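Local atomic coordinates of 3-oxoadipate enol-lactonase (Burkholderia xenovorans, PDB entry 2XUA), a protein that probably hydrolyses the enol-lactone of 3-oxoadipate in the catabolism of catechol-type aromatic compounds, using an alpha/beta hydrolase fold with a cap domain. Residues B[32-37]-B[242-247]; B[56-61]-B[83-88]; B[134-139]-B[192-197]. All blocks are in the same frame, centred on the assembly; numbering follows the deposited sequence.

How the contacts relate
All three contacts lie in one alpha/beta hydrolase chain. Contact 1 joins the loop after strand 28-32 to the loop that runs into helix 246-249, and the long stretch it closes contains contact 2 and then contact 3. Contact 2 packs helix 75-88 on strand 54-58 of the central sheet; its centre is about 18 Å from that of contact 1, to which a probable hydrogen bond between the Ser32 and Tyr58 hydroxyls joins it. Contact 3, centred about 17 Å from contact 1, pairs helices 132-145 and 183-195 of the cap. Contacts 1 and 3 both touch the bound laevulinic acid, whereas contact 2 belongs to the body of the fold, its centre about 23 Å from that of contact 3.

Contact 1: residues B[32-37]-B[242-247]; sequences SNSLGT and ASHISN. With SHF (laevulinic acid), chain C.
Ser34 O is gripped twice from within its own loop, by Thr37 N at 3.1 Å and by Thr37 OG1 at 2.7 Å. The first bond closes a type II beta turn, Ser34 to Thr37, just after strand 28-32 of the alpha/beta hydrolase fold, in the loop that in this fold usually helps to form the oxyanion hole. The hydroxyl bond meets the carbonyl at a C=O...donor angle of 125°; with chi1 at 65°, OG1 stands between the backbone N and the carbonyl carbon of Thr37, near enough to N for both to reach Ser34 O. With its carbonyl fixed in this way, Ser34 directs its side chain at the loop 242-247. Its OG lies 4.0 Å from Ile245 CD1, the far end of a residue in the N-cap position of helix 246-249, and 4.1 Å from His244 NE2, too long for a direct bond. A water stands in this gap, hydrogen-bonded to Ser34 OG at 3.1 Å; its separation from His244 NE2 is too short to be trusted. His244 holds CG anti to its N (chi1 -175°), which carries the imidazole across to the ligand, while ND1 is hydrogen-bonded to Asp217 OD2. With Ser100, which the ring also touches, this geometry is consistent with a Ser-His-Asp triad. Laevulinic acid fits between the two segments, and Leu35 packs against its keto end, with Leu35 CD2 3.6 Å from the ligand oxygen O4.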
loop_
_atom_site.group_PDB
_atom_site.type_symbol
_atom_site.label_atom_id
_atom_site.label_comp_id
_atom_site.label_asym_id
_atom_site.label_seq_id
_atom_site.Cartn_x
_atom_site.Cartn_y
_atom_site.Cartn_z
ATOM N N SER B 32 11.978 8.929 5.008
ATOM C CA SER B 32 12.719 7.889 4.315
ATOM C C SER B 32 12.514 6.537 4.969
ATOM O O SER B 32 12.534 6.431 6.182
ATOM C CB SER B 32 14.207 8.308 4.250
ATOM O OG SER B 32 14.887 7.356 3.429
ATOM N N ASN B 33 12.205 5.523 4.162
ATOM C CA ASN B 33 11.583 4.272 4.612
ATOM C C ASN B 33 12.646 3.261 5.151
ATOM O O ASN B 33 13.859 3.391 4.944
ATOM C CB ASN B 33 10.929 3.512 3.440
ATOM C CG ASN B 33 9.967 4.351 2.601
ATOM O OD1 ASN B 33 9.647 3.990 1.461
ATOM N ND2 ASN B 33 9.541 5.467 3.122
ATOM N N SER B 34 12.135 2.261 5.839
ATOM C CA SER B 34 12.932 1.090 6.273
ATOM C C SER B 34 13.177 0.131 5.123
ATOM O O SER B 34 12.355 0.029 4.171
ATOM C CB SER B 34 12.096 0.337 7.321
ATOM O OG SER B 34 12.969 -0.551 8.065
ATOM N N LEU B 35 14.265 -0.653 5.218
ATOM C CA LEU B 35 14.431 -1.808 4.335
ATOM C C LEU B 35 13.196 -2.725 4.268
ATOM O O LEU B 35 12.682 -3.137 5.289
ATOM C CB LEU B 35 15.676 -2.617 4.773
ATOM C CG LEU B 35 16.069 -3.820 3.965
ATOM C CD1 LEU B 35 16.523 -3.379 2.585
ATOM C CD2 LEU B 35 17.170 -4.523 4.746
ATOM N N GLY B 36 12.776 -3.117 3.047
ATOM C CA GLY B 36 11.641 -4.022 2.843
ATOM C C GLY B 36 10.285 -3.335 3.031
ATOM O O GLY B 36 9.281 -4.018 3.166
ATOM N N THR B 37 10.244 -1.985 3.024
ATOM C CA THR B 37 8.940 -1.282 3.084
ATOM C C THR B 37 8.818 -0.393 1.856
ATOM O O THR B 37 9.775 -0.206 1.123
ATOM C CB THR B 37 8.784 -0.408 4.351
ATOM O OG1 THR B 37 9.740 0.646 4.295
ATOM C CG2 THR B 37 9.054 -1.238 5.617
ATOM N N ALA B 242 7.643 0.181 21.811
ATOM C CA ALA B 242 7.423 -0.458 20.542
ATOM C C ALA B 242 8.679 -1.219 20.162
ATOM O O ALA B 242 9.708 -1.139 20.834
ATOM C CB ALA B 242 7.051 0.605 19.469
ATOM N N SER B 243 8.577 -2.007 19.118
ATOM C CA SER B 243 9.726 -2.668 18.517
ATOM C C SER B 243 10.205 -1.758 17.370
ATOM O O SER B 243 10.203 -0.523 17.502
ATOM C CB SER B 243 9.316 -4.068 18.048
ATOM O OG SER B 243 10.427 -4.735 17.455
ATOM N N HIS B 244 10.529 -2.350 16.232
ATOM C CA HIS B 244 11.359 -1.701 15.254
ATOM C C HIS B 244 10.560 -0.705 14.352
ATOM O O HIS B 244 11.088 0.336 13.974
ATOM C CB HIS B 244 12.072 -2.772 14.449
ATOM C CG HIS B 244 13.060 -2.246 13.461
ATOM N ND1 HIS B 244 14.067 -1.359 13.809
ATOM C CD2 HIS B 244 13.224 -2.513 12.138
ATOM C CE1 HIS B 244 14.812 -1.116 12.739
ATOM N NE2 HIS B 244 14.324 -1.802 11.712
ATOM N N ILE B 245 9.303 -1.033 14.016
ATOM C CA ILE B 245 8.515 -0.140 13.128
ATOM C C ILE B 245 7.578 0.636 14.038
ATOM O O ILE B 245 6.325 0.371 14.084
ATOM C CB ILE B 245 7.777 -0.974 12.080
ATOM C CG1 ILE B 245 8.736 -1.856 11.256
ATOM C CG2 ILE B 245 6.909 -0.034 11.190
ATOM C CD1 ILE B 245 9.788 -1.069 10.461
ATOM N N SER B 246 8.183 1.505 14.873
ATOM C CA SER B 246 7.479 2.202 15.949
ATOM C C SER B 246 6.471 3.239 15.484
ATOM O O SER B 246 5.548 3.589 16.223
ATOM C CB SER B 246 8.467 2.850 16.943
ATOM O OG SER B 246 9.114 3.979 16.418
ATOM N N ASN B 247 6.660 3.748 14.272
ATOM C CA ASN B 247 5.675 4.738 13.752
ATOM C C ASN B 247 4.323 4.072 13.411
ATOM O O ASN B 247 3.302 4.756 13.216
ATOM C CB ASN B 247 6.220 5.403 12.481
ATOM C CG ASN B 247 6.215 4.463 11.320
ATOM O OD1 ASN B 247 6.886 3.429 11.372
ATOM N ND2 ASN B 247 5.409 4.773 10.275
HETATM C C4 SHF C . 14.607 -5.217 7.224
HETATM C C5 SHF C . 13.967 -3.839 7.434
HETATM C C3 SHF C . 15.678 -5.725 8.204
HETATM C C2 SHF C . 15.717 -5.142 9.640
HETATM C C1 SHF C . 16.407 -6.132 10.670
HETATM O O4 SHF C . 14.224 -5.941 6.286
HETATM O O1 SHF C . 15.601 -6.822 11.322
HETATM O OH1 SHF C . 17.669 -6.137 10.871
HETATM O O HOH W 1 15.231 -2.197 9.477
#

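Contact 2: residues B[56-61]-B[83-88]; sequences LRYDTR and LGLMDT
Leu85 CD2 is the methyl that carries this contact, pressed onto two side chains that rise from the same side of strand 54-58. It sits 3.5 Å from Tyr58 CB and 3.8 Å from Leu56 CD2, joining the end of helix 75-88 to the central sheet of the alpha/beta hydrolase fold. Leu56 and Leu85 both carry CG anti to the backbone N (chi1 177° and -173°), extended conformations that let their branched ends meet tip to tip. Tyr58 takes a different course: at chi1 72° its CG stands between N and the carbonyl carbon, the crowded position, and the ring is carried nearly across the strand direction, toward Ser32. Leu85 crosses it obliquely, its CD2 touching CB and the base of the ring. Between Leu56 and Tyr58, Arg57 points away to the other side of the strand, where it forms salt bridges with Asp19 and with Asp176 of the second subunit. On the helix, Gly84 O accepts Thr88 N at 2.8 Å and Thr88 OG1 at 2.9 Å from opposite faces of its plane. No hydrogen bond spans the two segments. Their attachment is thus one of van der Waals fit and exclusion of water, and the one polar group among the touching side chains, Tyr58 OH, is hydrogen-bonded to Ser32 OG.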
loop_
_atom_site.group_PDB
_atom_site.type_symbol
_atom_site.label_atom_id
_atom_site.label_comp_id
_atom_site.label_asym_id
_atom_site.label_seq_id
_atom_site.Cartn_x
_atom_site.Cartn_y
_atom_site.Cartn_z
ATOM N N LEU B 56 7.136 15.045 1.433
ATOM C CA LEU B 56 7.637 14.193 0.400
ATOM C C LEU B 56 7.961 12.805 0.917
ATOM O O LEU B 56 8.762 12.658 1.886
ATOM C CB LEU B 56 8.925 14.822 -0.179
ATOM C CG LEU B 56 9.681 14.058 -1.236
ATOM C CD1 LEU B 56 8.728 13.795 -2.460
ATOM C CD2 LEU B 56 10.964 14.844 -1.688
ATOM N N ARG B 57 7.364 11.801 0.277
ATOM C CA ARG B 57 7.724 10.392 0.510
ATOM C C ARG B 57 8.242 9.802 -0.780
ATOM O O ARG B 57 7.892 10.291 -1.885
ATOM C CB ARG B 57 6.478 9.597 0.917
ATOM C CG ARG B 57 6.038 9.917 2.329
ATOM C CD ARG B 57 4.754 9.073 2.596
ATOM N NE ARG B 57 3.597 9.723 1.976
ATOM C CZ ARG B 57 2.413 9.119 1.698
ATOM N NH1 ARG B 57 2.235 7.835 1.908
ATOM N NH2 ARG B 57 1.381 9.812 1.218
ATOM N N TYR B 58 9.011 8.716 -0.688
ATOM C CA TYR B 58 9.513 8.108 -1.888
ATOM C C TYR B 58 9.819 6.641 -1.599
ATOM O O TYR B 58 9.950 6.238 -0.444
ATOM C CB TYR B 58 10.768 8.891 -2.400
ATOM C CG TYR B 58 11.988 8.690 -1.548
ATOM C CD1 TYR B 58 13.017 7.813 -1.948
ATOM C CD2 TYR B 58 12.155 9.392 -0.367
ATOM C CE1 TYR B 58 14.155 7.596 -1.117
ATOM C CE2 TYR B 58 13.276 9.193 0.456
ATOM C CZ TYR B 58 14.246 8.277 0.076
ATOM O OH TYR B 58 15.338 8.102 0.873
ATOM N N ASP B 59 9.873 5.850 -2.656
ATOM C CA ASP B 59 10.332 4.469 -2.558
ATOM C C ASP B 59 11.838 4.469 -2.768
ATOM O O ASP B 59 12.349 4.837 -3.844
ATOM C CB ASP B 59 9.612 3.584 -3.568
ATOM C CG ASP B 59 8.165 3.277 -3.138
ATOM O OD1 ASP B 59 7.832 3.557 -1.999
ATOM O OD2 ASP B 59 7.346 2.746 -3.909
ATOM N N THR B 60 12.544 4.034 -1.735
ATOM C CA THR B 60 14.017 3.919 -1.832
ATOM C C THR B 60 14.376 3.041 -3.035
ATOM O O THR B 60 13.638 2.138 -3.401
ATOM C CB THR B 60 14.525 3.280 -0.517
ATOM O OG1 THR B 60 14.149 4.106 0.598
ATOM C CG2 THR B 60 16.102 3.124 -0.523
ATOM N N ARG B 61 15.516 3.269 -3.675
ATOM C CA ARG B 61 15.900 2.384 -4.782
ATOM C C ARG B 61 15.826 0.910 -4.330
ATOM O O ARG B 61 16.078 0.577 -3.178
ATOM C CB ARG B 61 17.340 2.694 -5.273
ATOM C CG ARG B 61 18.368 2.671 -4.187
ATOM C CD ARG B 61 19.796 2.597 -4.902
ATOM N NE ARG B 61 20.066 3.862 -5.611
ATOM C CZ ARG B 61 20.919 4.020 -6.626
ATOM N NH1 ARG B 61 21.625 2.987 -7.090
ATOM N NH2 ARG B 61 21.094 5.229 -7.155
ATOM N N LEU B 83 18.862 13.718 -2.340
ATOM C CA LEU B 83 19.270 14.997 -2.938
ATOM C C LEU B 83 18.791 15.263 -4.359
ATOM O O LEU B 83 18.271 16.343 -4.618
ATOM C CB LEU B 83 20.778 15.186 -2.813
ATOM C CG LEU B 83 21.242 15.196 -1.389
ATOM C CD1 LEU B 83 22.774 15.158 -1.481
ATOM C CD2 LEU B 83 20.770 16.422 -0.590
ATOM N N GLY B 84 18.881 14.283 -5.233
ATOM C CA GLY B 84 18.430 14.406 -6.605
ATOM C C GLY B 84 16.922 14.556 -6.713
ATOM O O GLY B 84 16.405 15.368 -7.525
ATOM N N LEU B 85 16.195 13.789 -5.883
ATOM C CA LEU B 85 14.744 14.004 -5.757
ATOM C C LEU B 85 14.391 15.421 -5.298
ATOM O O LEU B 85 13.519 16.079 -5.891
ATOM C CB LEU B 85 14.159 12.957 -4.779
ATOM C CG LEU B 85 12.626 12.922 -4.659
ATOM C CD1 LEU B 85 11.912 12.713 -6.001
ATOM C CD2 LEU B 85 12.182 11.826 -3.644
HETATM N N MSE B 86 15.013 15.878 -4.199
HETATM C CA MSE B 86 14.809 17.266 -3.755
HETATM C C MSE B 86 15.130 18.273 -4.843
HETATM O O MSE B 86 14.337 19.186 -5.138
HETATM C CB MSE B 86 15.663 17.540 -2.547
HETATM C CG MSE B 86 15.035 16.988 -1.308
HETATM SE SE MSE B 86 16.326 16.999 0.129
HETATM C CE MSE B 86 16.443 18.947 0.391
ATOM N N ASP B 87 16.286 18.077 -5.479
ATOM C CA ASP B 87 16.710 18.956 -6.571
ATOM C C ASP B 87 15.685 19.012 -7.699
ATOM O O ASP B 87 15.326 20.108 -8.185
ATOM C CB ASP B 87 18.059 18.467 -7.125
ATOM C CG ASP B 87 19.231 18.817 -6.213
ATOM O OD1 ASP B 87 19.076 19.565 -5.218
ATOM O OD2 ASP B 87 20.335 18.328 -6.502
ATOM N N THR B 88 15.211 17.841 -8.103
ATOM C CA THR B 88 14.156 17.666 -9.132
ATOM C C THR B 88 12.904 18.446 -8.780
ATOM O O THR B 88 12.281 19.028 -9.664
ATOM C CB THR B 88 13.724 16.172 -9.344
ATOM O OG1 THR B 88 14.809 15.429 -9.915
ATOM C CG2 THR B 88 12.566 16.068 -10.313
#

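Contact 3: residues B[134-139]-B[192-197]; sequences VWVPRA and AIDAAD. With SHF (laevulinic acid), chain C.
Asp194 lays its carboxylate alongside the indole of Trp135, an acid against an aromatic ring with no hydrogen bond between them. The pair joins helix 132-145 to the end of helix 183-195 in the cap domain, the helical insertion between strands 117-123 and 209-214 of the alpha/beta hydrolase fold. The two side chains run past one another in opposite directions, Trp135 CB to Asp194 CB at 3.6 Å, and the planes of ring and carboxylate are inclined by 43°. Asp194 OD1 comes within 3.5 Å of Trp135 CD1, but its strong partner is Arg128, with which it forms a salt bridge; the Trp135 NE1 proton goes to Ile129 O. OD1 and NE1 are thus both tied outside the pair, which probably helps to fix how ring and carboxylate are turned. Deeper in, Ile193 CB lies over one face of the indole, offset toward the rim. Ile193 CG2, anti to the backbone N, meets the six-membered part of the ring obliquely at Trp135 CZ2 (3.6 Å), while Ile193 CD1 reaches Trp135 CH2 at 4.0 Å. At the more exposed margin Val136 CG2 lies 3.9 Å from Asp194 OD2, touching the other carboxylate oxygen. Helix 132-145 is kinked at Pro137, whose nitrogen makes no bond to the preceding turn. One residue on, Arg138 faces the pocket, where Arg157 and Tyr186 also hydrogen-bond the laevulinic acid. Its chain bends at chi3 (-83°), placing the guanidinium so that ligand OH1 lies at its edge, near its plane, with Trp135 CZ3 also at that group's edge. Arg138 NH2 gives OH1 of the ligand a weak hydrogen bond of 3.4 Å, with an N-H...O angle of 156°.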
loop_
_atom_site.group_PDB
_atom_site.type_symbol
_atom_site.label_atom_id
_atom_site.label_comp_id
_atom_site.label_asym_id
_atom_site.label_seq_id
_atom_site.Cartn_x
_atom_site.Cartn_y
_atom_site.Cartn_z
ATOM N N VAL B 134 24.772 -10.480 10.307
ATOM C CA VAL B 134 23.327 -10.381 10.018
ATOM C C VAL B 134 23.139 -10.170 8.514
ATOM O O VAL B 134 22.409 -10.893 7.876
ATOM C CB VAL B 134 22.611 -9.260 10.849
ATOM C CG1 VAL B 134 21.116 -9.159 10.436
ATOM C CG2 VAL B 134 22.650 -9.567 12.318
ATOM N N TRP B 135 23.863 -9.225 7.950
ATOM C CA TRP B 135 23.558 -8.716 6.612
ATOM C C TRP B 135 24.055 -9.596 5.513
ATOM O O TRP B 135 23.500 -9.592 4.398
ATOM C CB TRP B 135 24.184 -7.338 6.430
ATOM C CG TRP B 135 23.517 -6.280 7.273
ATOM C CD1 TRP B 135 24.096 -5.515 8.225
ATOM C CD2 TRP B 135 22.123 -5.898 7.238
ATOM N NE1 TRP B 135 23.173 -4.666 8.783
ATOM C CE2 TRP B 135 21.947 -4.902 8.208
ATOM C CE3 TRP B 135 21.010 -6.301 6.463
ATOM C CZ2 TRP B 135 20.724 -4.289 8.425
ATOM C CZ3 TRP B 135 19.784 -5.669 6.669
ATOM C CH2 TRP B 135 19.653 -4.681 7.638
ATOM N N VAL B 136 25.159 -10.316 5.769
ATOM C CA VAL B 136 25.733 -11.127 4.685
ATOM C C VAL B 136 24.820 -12.336 4.360
ATOM O O VAL B 136 24.427 -12.523 3.192
ATOM C CB VAL B 136 27.229 -11.476 4.976
ATOM C CG1 VAL B 136 27.771 -12.515 3.990
ATOM C CG2 VAL B 136 28.061 -10.235 4.903
ATOM N N PRO B 137 24.413 -13.125 5.388
ATOM C CA PRO B 137 23.448 -14.223 5.193
ATOM C C PRO B 137 22.078 -13.732 4.742
ATOM O O PRO B 137 21.371 -14.406 4.010
ATOM C CB PRO B 137 23.273 -14.825 6.608
ATOM C CG PRO B 137 24.437 -14.351 7.387
ATOM C CD PRO B 137 24.929 -13.066 6.783
ATOM N N ARG B 138 21.691 -12.558 5.185
ATOM C CA ARG B 138 20.421 -11.993 4.775
ATOM C C ARG B 138 20.329 -11.812 3.273
ATOM O O ARG B 138 19.318 -12.200 2.650
ATOM C CB ARG B 138 20.204 -10.663 5.482
ATOM C CG ARG B 138 18.756 -10.176 5.330
ATOM C CD ARG B 138 18.637 -8.808 5.915
ATOM N NE ARG B 138 18.445 -8.649 7.364
ATOM C CZ ARG B 138 18.008 -9.560 8.228
ATOM N NH1 ARG B 138 17.727 -10.792 7.824
ATOM N NH2 ARG B 138 17.861 -9.221 9.523
ATOM N N ALA B 139 21.388 -11.230 2.702
ATOM C CA ALA B 139 21.528 -10.972 1.284
ATOM C C ALA B 139 21.564 -12.254 0.524
ATOM O O ALA B 139 20.937 -12.364 -0.511
ATOM C CB ALA B 139 22.821 -10.152 1.005
ATOM N N ALA B 192 24.465 -2.059 1.209
ATOM C CA ALA B 192 24.646 -0.665 1.608
ATOM C C ALA B 192 24.693 -0.385 3.093
ATOM O O ALA B 192 25.516 0.438 3.549
ATOM C CB ALA B 192 23.611 0.285 0.908
ATOM N N ILE B 193 23.712 -0.926 3.837
ATOM C CA ILE B 193 23.620 -0.671 5.260
ATOM C C ILE B 193 24.868 -1.305 5.963
ATOM O O ILE B 193 25.472 -0.698 6.849
ATOM C CB ILE B 193 22.318 -1.273 5.820
ATOM C CG1 ILE B 193 21.066 -0.584 5.176
ATOM C CG2 ILE B 193 22.315 -1.242 7.323
ATOM C CD1 ILE B 193 19.873 -1.582 5.093
ATOM N N ASP B 194 25.224 -2.520 5.556
ATOM C CA ASP B 194 26.333 -3.249 6.251
ATOM C C ASP B 194 27.640 -2.465 6.089
ATOM O O ASP B 194 28.458 -2.398 7.020
ATOM C CB ASP B 194 26.474 -4.692 5.672
ATOM C CG ASP B 194 27.421 -5.583 6.515
ATOM O OD1 ASP B 194 27.528 -5.372 7.736
ATOM O OD2 ASP B 194 28.049 -6.497 5.948
ATOM N N ALA B 195 27.810 -1.826 4.927
ATOM C CA ALA B 195 29.049 -1.074 4.631
ATOM C C ALA B 195 29.117 0.304 5.271
ATOM O O ALA B 195 30.194 0.860 5.439
ATOM C CB ALA B 195 29.254 -0.980 3.165
ATOM N N ALA B 196 27.970 0.861 5.644
ATOM C CA ALA B 196 27.901 2.208 6.172
ATOM C C ALA B 196 28.138 2.203 7.651
ATOM O O ALA B 196 27.371 1.668 8.456
ATOM C CB ALA B 196 26.524 2.867 5.862
ATOM N N ASP B 197 29.213 2.835 8.045
ATOM C CA ASP B 197 29.428 3.019 9.456
ATOM C C ASP B 197 29.609 4.508 9.596
ATOM O O ASP B 197 30.685 5.071 9.274
ATOM C CB ASP B 197 30.647 2.222 9.906
ATOM C CG ASP B 197 30.960 2.437 11.359
ATOM O OD1 ASP B 197 30.299 3.275 12.009
ATOM O OD2 ASP B 197 31.909 1.788 11.822
HETATM C C4 SHF C . 14.607 -5.217 7.224
HETATM C C5 SHF C . 13.967 -3.839 7.434
HETATM C C3 SHF C . 15.678 -5.725 8.204
HETATM C C2 SHF C . 15.717 -5.142 9.640
HETATM C C1 SHF C . 16.407 -6.132 10.670
HETATM O O4 SHF C . 14.224 -5.941 6.286
HETATM O O1 SHF C . 15.601 -6.822 11.322
HETATM O OH1 SHF C . 17.669 -6.137 10.871
#